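Local structure of proteolytically activated form of PPO4 Tyrosinase (Agaricus bisporus var. bisporus H97, 4OUA) at residues K150-N153 with T157-T160; H235-D240 with P305-S310; N284-L289 with L347-P352. The protein uses a pair of copper ions to hydroxylate monophenols to o-diphenols and oxidise these to o-quinones, the first step of melanin synthesis. All coordinates share one frame; numbering follows the deposited sequence.

Interaction 1: residues K150-N153 with T157-T160; sequences KITN and TKIT
K150 and T160 face each other as a non-hydrogen-bonded pair in a two-stranded antiparallel beta hairpin, strands 148-152 and 158-162. Their side chains run side by side in the same direction, with K150 CG 3.7 Å from T160 CG2; beyond that point the extended lysine chain leads its amine away from the partner strand. The N-to-C directions of the short strand segments 150-152 and 158-160 are 138° apart, well off the 180° of flat antiparallel strands, so the ribbon is twisted. I151 and I159 are a hydrogen-bonded pair. I151 N donates to I159 O over 2.9 Å at an N-H...O angle of 161°, and I159 N returns the bond to I151 O at 2.9 Å. On this face the isoleucines cross obliquely, CG1 of I151 lying 3.8 Å from CG1 of I159; both side chains also touch R33 of helix 25-39, which covers this side of the hairpin. T152 turns back to the face of K150, while its backbone N is bonded to T29 OG1 of the same helix. Opposite it, the K158 chain bends at chi2 (-55°) and again at chi4, laying CD and CE alongside T152 OG1 and carrying NZ to a hydrogen bond with G156 O in the turn. Past the last bridge, N153 N bonds to T157 O at the start of the turn, though the refined length is too short to be trusted at this resolution. T157 OG1 is turned to D155 OD1. The N153 side chain crosses that of I159 at about a right angle, N153 CG 3.8 Å from I159 CD1.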
ATOM      1  N   LYS A 150     -11.288  16.051  11.854  1.00 40.06           N
ATOM      2  CA  LYS A 150     -11.072  16.366  13.261  1.00 36.86           C
ATOM      3  C   LYS A 150      -9.887  15.603  13.846  1.00 41.86           C
ATOM      4  O   LYS A 150      -9.839  14.373  13.800  1.00 33.41           O
ATOM      5  CB  LYS A 150     -12.328  16.056  14.078  1.00 44.02           C
ATOM      6  CG  LYS A 150     -13.552  16.874  13.707  1.00 47.12           C
ATOM      7  CD  LYS A 150     -14.739  16.475  14.571  1.00 63.73           C
ATOM      8  CE  LYS A 150     -15.990  17.259  14.211  1.00 75.34           C
ATOM      9  NZ  LYS A 150     -17.160  16.822  15.024  1.00 62.45           N
ATOM     10  N   ILE A 151      -8.932  16.341  14.403  1.00 41.34           N
ATOM     11  CA  ILE A 151      -7.820  15.731  15.117  1.00 38.41           C
ATOM     12  C   ILE A 151      -7.617  16.430  16.454  1.00 39.50           C
ATOM     13  O   ILE A 151      -8.301  17.404  16.767  1.00 40.30           O
ATOM     14  CB  ILE A 151      -6.513  15.787  14.303  1.00 31.31           C
ATOM     15  CG1 ILE A 151      -6.094  17.236  14.061  1.00 35.80           C
ATOM     16  CG2 ILE A 151      -6.671  15.048  12.986  1.00 33.64           C
ATOM     17  CD1 ILE A 151      -4.790  17.373  13.306  1.00 33.84           C
ATOM     18  N   THR A 152      -6.683  15.918  17.248  1.00 32.43           N
ATOM     19  CA  THR A 152      -6.350  16.540  18.521  1.00 37.18           C
ATOM     20  C   THR A 152      -5.145  17.456  18.348  1.00 40.15           C
ATOM     21  O   THR A 152      -4.115  17.048  17.807  1.00 37.08           O
ATOM     22  CB  THR A 152      -6.053  15.492  19.608  1.00 39.34           C
ATOM     23  OG1 THR A 152      -7.248  14.757  19.902  1.00 48.83           O
ATOM     24  CG2 THR A 152      -5.556  16.164  20.876  1.00 31.94           C
ATOM     25  N   ASN A 153      -5.280  18.698  18.799  1.00 41.34           N
ATOM     26  CA  ASN A 153      -4.203  19.667  18.673  1.00 37.60           C
ATOM     27  C   ASN A 153      -3.085  19.390  19.673  1.00 43.17           C
ATOM     28  O   ASN A 153      -3.251  18.591  20.595  1.00 45.18           O
ATOM     29  CB  ASN A 153      -4.735  21.085  18.855  1.00 41.89           C
ATOM     30  CG  ASN A 153      -3.994  22.092  18.004  1.00 46.15           C
ATOM     31  OD1 ASN A 153      -2.906  21.813  17.501  1.00 46.81           O
ATOM     32  ND2 ASN A 153      -4.581  23.271  17.835  1.00 42.12           N
ATOM     33  N   THR A 157      -6.676  20.232  22.647  1.00 49.82           N
ATOM     34  CA  THR A 157      -7.954  20.675  22.103  1.00 42.35           C
ATOM     35  C   THR A 157      -8.205  20.049  20.736  1.00 43.42           C
ATOM     36  O   THR A 157      -7.264  19.724  20.010  1.00 44.76           O
ATOM     37  CB  THR A 157      -8.015  22.210  21.979  1.00 44.09           C
ATOM     38  OG1 THR A 157      -6.992  22.664  21.086  1.00 48.60           O
ATOM     39  CG2 THR A 157      -7.818  22.860  23.339  1.00 39.91           C
ATOM     40  N   LYS A 158      -9.476  19.879  20.390  1.00 47.24           N
ATOM     41  CA  LYS A 158      -9.844  19.279  19.114  1.00 47.57           C
ATOM     42  C   LYS A 158      -9.945  20.336  18.021  1.00 49.88           C
ATOM     43  O   LYS A 158     -10.686  21.310  18.155  1.00 56.46           O
ATOM     44  CB  LYS A 158     -11.168  18.522  19.239  1.00 42.30           C
ATOM     45  CG  LYS A 158     -11.169  17.456  20.323  1.00 54.39           C
ATOM     46  CD  LYS A 158     -10.027  16.470  20.127  1.00 60.67           C
ATOM     47  CE  LYS A 158     -10.005  15.419  21.229  1.00 59.75           C
ATOM     48  NZ  LYS A 158      -9.816  16.026  22.576  1.00 57.14           N
ATOM     49  N   ILE A 159      -9.197  20.139  16.941  1.00 45.60           N
ATOM     50  CA  ILE A 159      -9.223  21.064  15.815  1.00 37.08           C
ATOM     51  C   ILE A 159      -9.561  20.341  14.517  1.00 45.42           C
ATOM     52  O   ILE A 159      -9.622  19.112  14.478  1.00 46.61           O
ATOM     53  CB  ILE A 159      -7.878  21.780  15.644  1.00 43.07           C
ATOM     54  CG1 ILE A 159      -6.864  20.852  14.973  1.00 39.14           C
ATOM     55  CG2 ILE A 159      -7.369  22.275  16.989  1.00 49.82           C
ATOM     56  CD1 ILE A 159      -5.566  21.533  14.602  1.00 42.23           C
ATOM     57  N   THR A 160      -9.781  21.111  13.456  1.00 42.40           N
ATOM     58  CA  THR A 160     -10.045  20.536  12.143  1.00 38.01           C
ATOM     59  C   THR A 160      -9.072  21.092  11.111  1.00 38.91           C
ATOM     60  O   THR A 160      -9.061  22.292  10.832  1.00 48.52           O
ATOM     61  CB  THR A 160     -11.490  20.802  11.680  1.00 38.88           C
ATOM     62  OG1 THR A 160     -11.688  22.209  11.494  1.00 56.00           O
ATOM     63  CG2 THR A 160     -12.483  20.282  12.710  1.00 50.24           C
TER

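Interaction 2: residues H235-D240 with P305-S310; sequences HGEFDD and PEREGS
The guanidinium of R307 has G236 CA over one face and the carboxylate of E237 at its edge, where OE2 lies in the guanidinium plane. The carboxylate and guanidinium planes stand 83° apart, so this is not the flat, two-pronged pairing of an arginine and an acid: E237 OE2 alone receives a weak hydrogen bond from R307 NH1, 3.4 Å long but nearly straight at 166°, and the pair counts as a salt bridge. R307 reaches this position through a bend at chi3 (-80°), while E237 bends at chi2. G236 O also comes within 3.7 Å of R307 NH1, with no hydrogen bond assigned.

The second flat group is the imidazole of H235. F238 CE1 sits 3.4 Å above one face of the H235 ring, offset toward the rim, and E308 OE2 approaches the ring edge. The 4.1 Å between H235 NE2 and E308 OE2 is too long for a direct bond. Both atoms are instead hydrogen-bonded to S82 OG, so the serine bridges the loops, while ND1 of H235 is held by D251 OD2. The E308 side chain also touches H81, a copper ligand, which puts this end of the contact in the second shell of the copper site. Within the 305-310 loop, E306 OE1 accepts a 2.7 Å bond from G309 N and so ties the turn together.

Neither segment is regular structure. The 235-240 loop follows helix 229-233 and is tied to helix 246-258, source of copper ligands H250 and H254, through D251 and through E247 OE1, which bonds H235 N. The 305-310 loop leaves strand 304-305, and backbone bonds from E306 to G316 and T317 attach it to the chain approaching strand 318-319.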
ATOM      1  N   HIS A 235      -0.914 -11.537 -12.606  1.00 45.79           N
ATOM      2  CA  HIS A 235      -2.022 -11.643 -13.509  1.00 43.21           C
ATOM      3  C   HIS A 235      -1.633 -11.945 -14.933  1.00 48.23           C
ATOM      4  O   HIS A 235      -2.431 -12.473 -15.658  1.00 49.36           O
ATOM      5  CB  HIS A 235      -2.831 -10.361 -13.476  1.00 37.31           C
ATOM      6  CG  HIS A 235      -2.066  -9.153 -13.884  1.00 42.60           C
ATOM      7  ND1 HIS A 235      -2.375  -7.895 -13.447  1.00 38.13           N
ATOM      8  CD2 HIS A 235      -0.998  -9.014 -14.692  1.00 46.80           C
ATOM      9  CE1 HIS A 235      -1.534  -7.032 -13.973  1.00 41.46           C
ATOM     10  NE2 HIS A 235      -0.686  -7.686 -14.729  1.00 41.92           N
ATOM     11  N   GLY A 236      -0.416 -11.606 -15.322  1.00 49.14           N
ATOM     12  CA  GLY A 236      -0.038 -11.474 -16.711  1.00 49.90           C
ATOM     13  C   GLY A 236      -0.411 -12.705 -17.430  1.00 56.20           C
ATOM     14  O   GLY A 236      -0.492 -13.700 -16.780  1.00 60.64           O
ATOM     15  N   GLU A 237      -0.669 -12.666 -18.729  1.00 59.96           N
ATOM     16  CA  GLU A 237      -0.903 -11.467 -19.496  1.00 58.61           C
ATOM     17  C   GLU A 237      -2.393 -11.244 -19.535  1.00 52.93           C
ATOM     18  O   GLU A 237      -3.022 -11.319 -20.561  1.00 46.60           O
ATOM     19  CB  GLU A 237      -0.357 -11.608 -20.912  1.00 57.37           C
ATOM     20  CG  GLU A 237       1.148 -11.754 -21.038  1.00 69.80           C
ATOM     21  CD  GLU A 237       1.631 -13.174 -20.878  1.00 81.40           C
ATOM     22  OE1 GLU A 237       0.798 -14.058 -20.611  1.00 82.02           O
ATOM     23  OE2 GLU A 237       2.836 -13.408 -21.024  1.00 84.00           O
ATOM     24  N   PHE A 238      -2.940 -10.983 -18.371  1.00 51.75           N
ATOM     25  CA  PHE A 238      -4.374 -10.773 -18.194  1.00 52.56           C
ATOM     26  C   PHE A 238      -5.201 -11.916 -18.777  1.00 48.75           C
ATOM     27  O   PHE A 238      -6.296 -11.697 -19.297  1.00 40.36           O
ATOM     28  CB  PHE A 238      -4.798  -9.449 -18.834  1.00 45.83           C
ATOM     29  CG  PHE A 238      -4.039  -8.256 -18.324  1.00 50.62           C
ATOM     30  CD1 PHE A 238      -4.367  -7.675 -17.109  1.00 47.47           C
ATOM     31  CD2 PHE A 238      -3.002  -7.711 -19.063  1.00 57.56           C
ATOM     32  CE1 PHE A 238      -3.670  -6.576 -16.640  1.00 48.50           C
ATOM     33  CE2 PHE A 238      -2.301  -6.611 -18.599  1.00 53.95           C
ATOM     34  CZ  PHE A 238      -2.636  -6.043 -17.386  1.00 44.48           C
ATOM     35  N   ASP A 239      -4.674 -13.134 -18.689  1.00 45.30           N
ATOM     36  CA  ASP A 239      -5.373 -14.305 -19.203  1.00 47.91           C
ATOM     37  C   ASP A 239      -6.362 -14.853 -18.178  1.00 53.93           C
ATOM     38  O   ASP A 239      -6.638 -14.209 -17.167  1.00 55.81           O
ATOM     39  CB  ASP A 239      -4.373 -15.389 -19.618  1.00 45.82           C
ATOM     40  CG  ASP A 239      -3.335 -15.669 -18.549  1.00 52.32           C
ATOM     41  OD1 ASP A 239      -3.687 -15.664 -17.351  1.00 55.14           O
ATOM     42  OD2 ASP A 239      -2.161 -15.896 -18.908  1.00 56.48           O
ATOM     43  N   ASP A 240      -6.893 -16.042 -18.444  1.00 53.96           N
ATOM     44  CA  ASP A 240      -7.899 -16.640 -17.572  1.00 54.94           C
ATOM     45  C   ASP A 240      -7.281 -17.418 -16.414  1.00 53.31           C
ATOM     46  O   ASP A 240      -7.854 -17.483 -15.325  1.00 51.63           O
ATOM     47  CB  ASP A 240      -8.823 -17.557 -18.377  1.00 62.84           C
ATOM     48  CG  ASP A 240     -10.010 -16.819 -18.967  1.00 82.63           C
ATOM     49  OD1 ASP A 240      -9.941 -15.576 -19.091  1.00 84.09           O
ATOM     50  OD2 ASP A 240     -11.014 -17.481 -19.308  1.00 82.11           O
ATOM     51  N   PRO A 305       9.715 -15.305 -15.360  1.00 52.07           N
ATOM     52  CA  PRO A 305      10.378 -14.256 -16.143  1.00 43.53           C
ATOM     53  C   PRO A 305       9.833 -12.852 -15.884  1.00 46.41           C
ATOM     54  O   PRO A 305       8.685 -12.698 -15.468  1.00 44.96           O
ATOM     55  CB  PRO A 305      10.093 -14.680 -17.582  1.00 49.69           C
ATOM     56  CG  PRO A 305       8.753 -15.339 -17.497  1.00 51.26           C
ATOM     57  CD  PRO A 305       8.716 -16.040 -16.158  1.00 53.51           C
ATOM     58  N   GLU A 306      10.664 -11.842 -16.130  1.00 51.99           N
ATOM     59  CA  GLU A 306      10.235 -10.449 -16.066  1.00 47.33           C
ATOM     60  C   GLU A 306       9.629 -10.032 -17.400  1.00 51.62           C
ATOM     61  O   GLU A 306      10.351  -9.727 -18.349  1.00 59.10           O
ATOM     62  CB  GLU A 306      11.410  -9.534 -15.713  1.00 46.97           C
ATOM     63  CG  GLU A 306      11.105  -8.044 -15.841  1.00 46.22           C
ATOM     64  CD  GLU A 306      10.279  -7.504 -14.684  1.00 51.17           C
ATOM     65  OE1 GLU A 306       9.255  -6.833 -14.938  1.00 54.60           O
ATOM     66  OE2 GLU A 306      10.659  -7.743 -13.519  1.00 44.52           O
ATOM     67  N   ARG A 307       8.303 -10.017 -17.470  1.00 52.69           N
ATOM     68  CA  ARG A 307       7.614  -9.762 -18.730  1.00 52.95           C
ATOM     69  C   ARG A 307       7.429  -8.273 -19.026  1.00 52.89           C
ATOM     70  O   ARG A 307       7.754  -7.814 -20.120  1.00 54.08           O
ATOM     71  CB  ARG A 307       6.262 -10.479 -18.738  1.00 48.71           C
ATOM     72  CG  ARG A 307       6.378 -11.966 -19.052  1.00 66.23           C
ATOM     73  CD  ARG A 307       5.077 -12.717 -18.817  1.00 64.25           C
ATOM     74  NE  ARG A 307       4.865 -13.023 -17.405  1.00 55.69           N
ATOM     75  CZ  ARG A 307       3.878 -13.785 -16.948  1.00 60.37           C
ATOM     76  NH1 ARG A 307       3.008 -14.323 -17.794  1.00 62.34           N
ATOM     77  NH2 ARG A 307       3.759 -14.012 -15.646  1.00 50.48           N
ATOM     78  N   GLU A 308       6.913  -7.521 -18.059  1.00 53.12           N
ATOM     79  CA  GLU A 308       6.707  -6.088 -18.255  1.00 49.39           C
ATOM     80  C   GLU A 308       8.028  -5.324 -18.267  1.00 56.61           C
ATOM     81  O   GLU A 308       8.311  -4.571 -19.199  1.00 53.04           O
ATOM     82  CB  GLU A 308       5.794  -5.514 -17.171  1.00 48.81           C
ATOM     83  CG  GLU A 308       4.343  -5.948 -17.274  1.00 54.53           C
ATOM     84  CD  GLU A 308       3.402  -4.983 -16.577  1.00 57.52           C
ATOM     85  OE1 GLU A 308       3.820  -3.837 -16.305  1.00 57.48           O
ATOM     86  OE2 GLU A 308       2.247  -5.369 -16.302  1.00 54.53           O
ATOM     87  N   GLY A 309       8.828  -5.521 -17.224  1.00 50.59           N
ATOM     88  CA  GLY A 309      10.094  -4.825 -17.086  1.00 39.03           C
ATOM     89  C   GLY A 309      10.022  -3.736 -16.033  1.00 40.69           C
ATOM     90  O   GLY A 309       9.118  -2.902 -16.050  1.00 44.88           O
ATOM     91  N   SER A 310      10.974  -3.748 -15.106  1.00 43.06           N
ATOM     92  CA  SER A 310      11.036  -2.743 -14.052  1.00 44.02           C
ATOM     93  C   SER A 310      12.486  -2.323 -13.844  1.00 44.26           C
ATOM     94  O   SER A 310      13.394  -2.938 -14.396  1.00 41.93           O
ATOM     95  CB  SER A 310      10.437  -3.280 -12.753  1.00 42.46           C
ATOM     96  OG  SER A 310      11.225  -4.336 -12.234  1.00 48.88           O
TER

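Interaction 3: residues N284-L289 with L347-P352; sequences NVDRHL and LNYSYP
Y351, R287 and D286 have the most surface buried here, and all three belong to the interior of the protein. R287 lies over one face of the Y351 ring: its CB is 3.7 Å from the ring centroid and 21° off the normal, a CH-pi contact, while R287 CG follows at 3.4 Å from Y351 CD1. With CG anti to the backbone N (chi1 -172°), the aliphatic part of the arginine runs across the ring before a bend at chi3 takes the guanidinium away. That group is fixed at several points: R287 NE donates to N284 OD1 at 3.2 Å, one turn back on the helix, and salt bridges run to D353 and D132.

The tyrosines belong to the Y-X-Y tyrosine motif known near the end of the catalytic domain of tyrosinases, here Y349-S350-Y351. Strand 349-350 pairs in parallel with strand 13-14, and the motif packs on helix 277-295, which supplies copper ligand H282.

D286 OD2 receives both phenols. Y349 OH donates to D286 OD2 at 2.9 Å from the syn side, 28° out of the carboxylate plane, the two side chains arriving from opposite directions. Y351 OH donates as well, crossing the aspartate at about a right angle with OD2 at its ring edge; the refined separation is too short to be taken literally. D286 OD1 is engaged in a salt bridge with R91 of helix 86-109. R15 adds a cation-pi contact to Y349 and a weak bond to Y351 OH, positive charge that would be expected to steady the buried carboxylate.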
ATOM      1  N   ASN A 284      -3.881  -3.551   2.584  1.00 30.28           N
ATOM      2  CA  ASN A 284      -4.897  -4.592   2.593  1.00 25.92           C
ATOM      3  C   ASN A 284      -4.537  -5.716   1.631  1.00 29.91           C
ATOM      4  O   ASN A 284      -4.853  -6.880   1.876  1.00 32.46           O
ATOM      5  CB  ASN A 284      -6.264  -4.005   2.238  1.00 24.54           C
ATOM      6  CG  ASN A 284      -7.377  -5.029   2.315  1.00 26.94           C
ATOM      7  OD1 ASN A 284      -7.743  -5.482   3.400  1.00 26.23           O
ATOM      8  ND2 ASN A 284      -7.929  -5.391   1.162  1.00 25.19           N
ATOM      9  N   VAL A 285      -3.879  -5.357   0.533  1.00 28.27           N
ATOM     10  CA  VAL A 285      -3.366  -6.347  -0.404  1.00 23.56           C
ATOM     11  C   VAL A 285      -2.350  -7.231   0.303  1.00 27.71           C
ATOM     12  O   VAL A 285      -2.261  -8.431   0.041  1.00 34.56           O
ATOM     13  CB  VAL A 285      -2.713  -5.690  -1.632  1.00 27.80           C
ATOM     14  CG1 VAL A 285      -1.944  -6.722  -2.446  1.00 24.06           C
ATOM     15  CG2 VAL A 285      -3.765  -4.996  -2.483  1.00 25.82           C
ATOM     16  N   ASP A 286      -1.591  -6.627   1.211  1.00 29.37           N
ATOM     17  CA  ASP A 286      -0.603  -7.359   1.986  1.00 27.10           C
ATOM     18  C   ASP A 286      -1.285  -8.236   3.028  1.00 28.32           C
ATOM     19  O   ASP A 286      -0.783  -9.305   3.374  1.00 32.60           O
ATOM     20  CB  ASP A 286       0.373  -6.395   2.660  1.00 26.89           C
ATOM     21  CG  ASP A 286       1.537  -7.109   3.313  1.00 29.09           C
ATOM     22  OD1 ASP A 286       2.540  -7.365   2.616  1.00 29.40           O
ATOM     23  OD2 ASP A 286       1.448  -7.413   4.521  1.00 32.60           O
ATOM     24  N   ARG A 287      -2.434  -7.780   3.520  1.00 26.66           N
ATOM     25  CA  ARG A 287      -3.200  -8.547   4.495  1.00 25.89           C
ATOM     26  C   ARG A 287      -3.755  -9.811   3.853  1.00 27.27           C
ATOM     27  O   ARG A 287      -3.860 -10.854   4.497  1.00 25.02           O
ATOM     28  CB  ARG A 287      -4.339  -7.710   5.079  1.00 25.01           C
ATOM     29  CG  ARG A 287      -5.067  -8.384   6.230  1.00 27.81           C
ATOM     30  CD  ARG A 287      -6.140  -7.485   6.816  1.00 27.13           C
ATOM     31  NE  ARG A 287      -7.309  -7.401   5.949  1.00 35.48           N
ATOM     32  CZ  ARG A 287      -8.439  -8.068   6.156  1.00 29.90           C
ATOM     33  NH1 ARG A 287      -8.558  -8.863   7.209  1.00 36.98           N
ATOM     34  NH2 ARG A 287      -9.452  -7.934   5.314  1.00 33.89           N
ATOM     35  N   HIS A 288      -4.115  -9.702   2.578  1.00 30.86           N
ATOM     36  CA  HIS A 288      -4.586 -10.847   1.812  1.00 30.54           C
ATOM     37  C   HIS A 288      -3.490 -11.901   1.731  1.00 34.43           C
ATOM     38  O   HIS A 288      -3.747 -13.096   1.882  1.00 35.16           O
ATOM     39  CB  HIS A 288      -5.019 -10.418   0.408  1.00 24.46           C
ATOM     40  CG  HIS A 288      -6.290  -9.628   0.382  1.00 24.83           C
ATOM     41  ND1 HIS A 288      -6.736  -8.972  -0.745  1.00 20.45           N
ATOM     42  CD2 HIS A 288      -7.217  -9.396   1.343  1.00 21.64           C
ATOM     43  CE1 HIS A 288      -7.881  -8.368  -0.477  1.00 19.82           C
ATOM     44  NE2 HIS A 288      -8.194  -8.609   0.783  1.00 25.27           N
ATOM     45  N   LEU A 289      -2.265 -11.442   1.498  1.00 30.78           N
ATOM     46  CA  LEU A 289      -1.114 -12.330   1.437  1.00 33.58           C
ATOM     47  C   LEU A 289      -0.915 -13.050   2.767  1.00 34.66           C
ATOM     48  O   LEU A 289      -0.614 -14.242   2.795  1.00 36.95           O
ATOM     49  CB  LEU A 289       0.143 -11.546   1.061  1.00 29.00           C
ATOM     50  CG  LEU A 289       1.417 -12.364   0.858  1.00 25.59           C
ATOM     51  CD1 LEU A 289       1.204 -13.415  -0.216  1.00 25.60           C
ATOM     52  CD2 LEU A 289       2.574 -11.451   0.497  1.00 34.89           C
ATOM     53  N   LEU A 347       9.359  -7.231  10.094  1.00 37.81           N
ATOM     54  CA  LEU A 347       9.113  -5.831   9.781  1.00 30.53           C
ATOM     55  C   LEU A 347       8.229  -5.194  10.846  1.00 30.93           C
ATOM     56  O   LEU A 347       7.651  -4.129  10.634  1.00 38.49           O
ATOM     57  CB  LEU A 347       8.477  -5.701   8.397  1.00 36.61           C
ATOM     58  CG  LEU A 347       9.361  -6.192   7.248  1.00 37.28           C
ATOM     59  CD1 LEU A 347       8.550  -6.390   5.977  1.00 31.37           C
ATOM     60  CD2 LEU A 347      10.510  -5.222   7.007  1.00 34.86           C
ATOM     61  N   ASN A 348       8.129  -5.864  11.989  1.00 27.34           N
ATOM     62  CA  ASN A 348       7.427  -5.335  13.154  1.00 31.64           C
ATOM     63  C   ASN A 348       5.963  -4.987  12.907  1.00 33.18           C
ATOM     64  O   ASN A 348       5.470  -3.974  13.404  1.00 32.38           O
ATOM     65  CB  ASN A 348       8.157  -4.099  13.683  1.00 40.24           C
ATOM     66  CG  ASN A 348       9.069  -4.418  14.850  1.00 39.62           C
ATOM     67  OD1 ASN A 348       9.282  -5.584  15.183  1.00 38.49           O
ATOM     68  ND2 ASN A 348       9.609  -3.382  15.481  1.00 44.56           N
ATOM     69  N   TYR A 349       5.264  -5.824  12.149  1.00 30.42           N
ATOM     70  CA  TYR A 349       3.840  -5.606  11.937  1.00 31.17           C
ATOM     71  C   TYR A 349       3.071  -6.915  11.810  1.00 34.03           C
ATOM     72  O   TYR A 349       3.659  -7.990  11.701  1.00 35.01           O
ATOM     73  CB  TYR A 349       3.607  -4.734  10.698  1.00 30.19           C
ATOM     74  CG  TYR A 349       3.739  -5.454   9.374  1.00 27.76           C
ATOM     75  CD1 TYR A 349       2.627  -5.999   8.747  1.00 28.87           C
ATOM     76  CD2 TYR A 349       4.969  -5.572   8.744  1.00 30.54           C
ATOM     77  CE1 TYR A 349       2.737  -6.652   7.535  1.00 27.06           C
ATOM     78  CE2 TYR A 349       5.091  -6.222   7.530  1.00 27.45           C
ATOM     79  CZ  TYR A 349       3.971  -6.759   6.931  1.00 29.92           C
ATOM     80  OH  TYR A 349       4.085  -7.408   5.722  1.00 34.77           O
ATOM     81  N   SER A 350       1.748  -6.805  11.836  1.00 29.07           N
ATOM     82  CA  SER A 350       0.864  -7.956  11.711  1.00 31.68           C
ATOM     83  C   SER A 350      -0.572  -7.474  11.552  1.00 32.30           C
ATOM     84  O   SER A 350      -0.826  -6.270  11.511  1.00 33.85           O
ATOM     85  CB  SER A 350       0.990  -8.877  12.925  1.00 33.57           C
ATOM     86  OG  SER A 350       0.100  -9.976  12.823  1.00 30.55           O
ATOM     87  N   TYR A 351      -1.511  -8.410  11.468  1.00 28.10           N
ATOM     88  CA  TYR A 351      -2.911  -8.050  11.280  1.00 28.81           C
ATOM     89  C   TYR A 351      -3.782  -8.632  12.384  1.00 29.18           C
ATOM     90  O   TYR A 351      -3.510  -9.721  12.888  1.00 31.86           O
ATOM     91  CB  TYR A 351      -3.398  -8.512   9.905  1.00 26.34           C
ATOM     92  CG  TYR A 351      -2.598  -7.916   8.771  1.00 23.30           C
ATOM     93  CD1 TYR A 351      -2.926  -6.676   8.241  1.00 27.06           C
ATOM     94  CD2 TYR A 351      -1.501  -8.583   8.243  1.00 25.19           C
ATOM     95  CE1 TYR A 351      -2.191  -6.121   7.212  1.00 27.28           C
ATOM     96  CE2 TYR A 351      -0.760  -8.036   7.212  1.00 30.46           C
ATOM     97  CZ  TYR A 351      -1.110  -6.805   6.700  1.00 30.34           C
ATOM     98  OH  TYR A 351      -0.376  -6.254   5.675  1.00 32.53           O
ATOM     99  N   PRO A 352      -4.835  -7.895  12.764  1.00 26.23           N
ATOM    100  CA  PRO A 352      -5.734  -8.259  13.864  1.00 30.04           C
ATOM    101  C   PRO A 352      -6.527  -9.536  13.595  1.00 35.35           C
ATOM    102  O   PRO A 352      -7.170 -10.057  14.508  1.00 35.85           O
ATOM    103  CB  PRO A 352      -6.669  -7.048  13.967  1.00 22.07           C
ATOM    104  CG  PRO A 352      -6.615  -6.409  12.628  1.00 27.75           C
ATOM    105  CD  PRO A 352      -5.222  -6.624  12.130  1.00 27.41           C
TER

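How the interactions relate
Interaction 3 is the core contact, centred about 10 Å from the centre of the chain with every touching residue buried. Interactions 1 and 2 are partly buried and lie on opposite sides of that centre, their own centres about 46 Å apart. No two of the three touch, and they share no helix or strand. Chemistry follows place: a local backbone ladder shapes the hairpin of interaction 1, a weak salt bridge and a shared serine link the irregular loops of interaction 2, and buried tyrosine-aspartate bonds anchor interaction 3. Interactions 2 and 3 alternate along the chain, and both neighbour copper ligands; interaction 1 is remote from them.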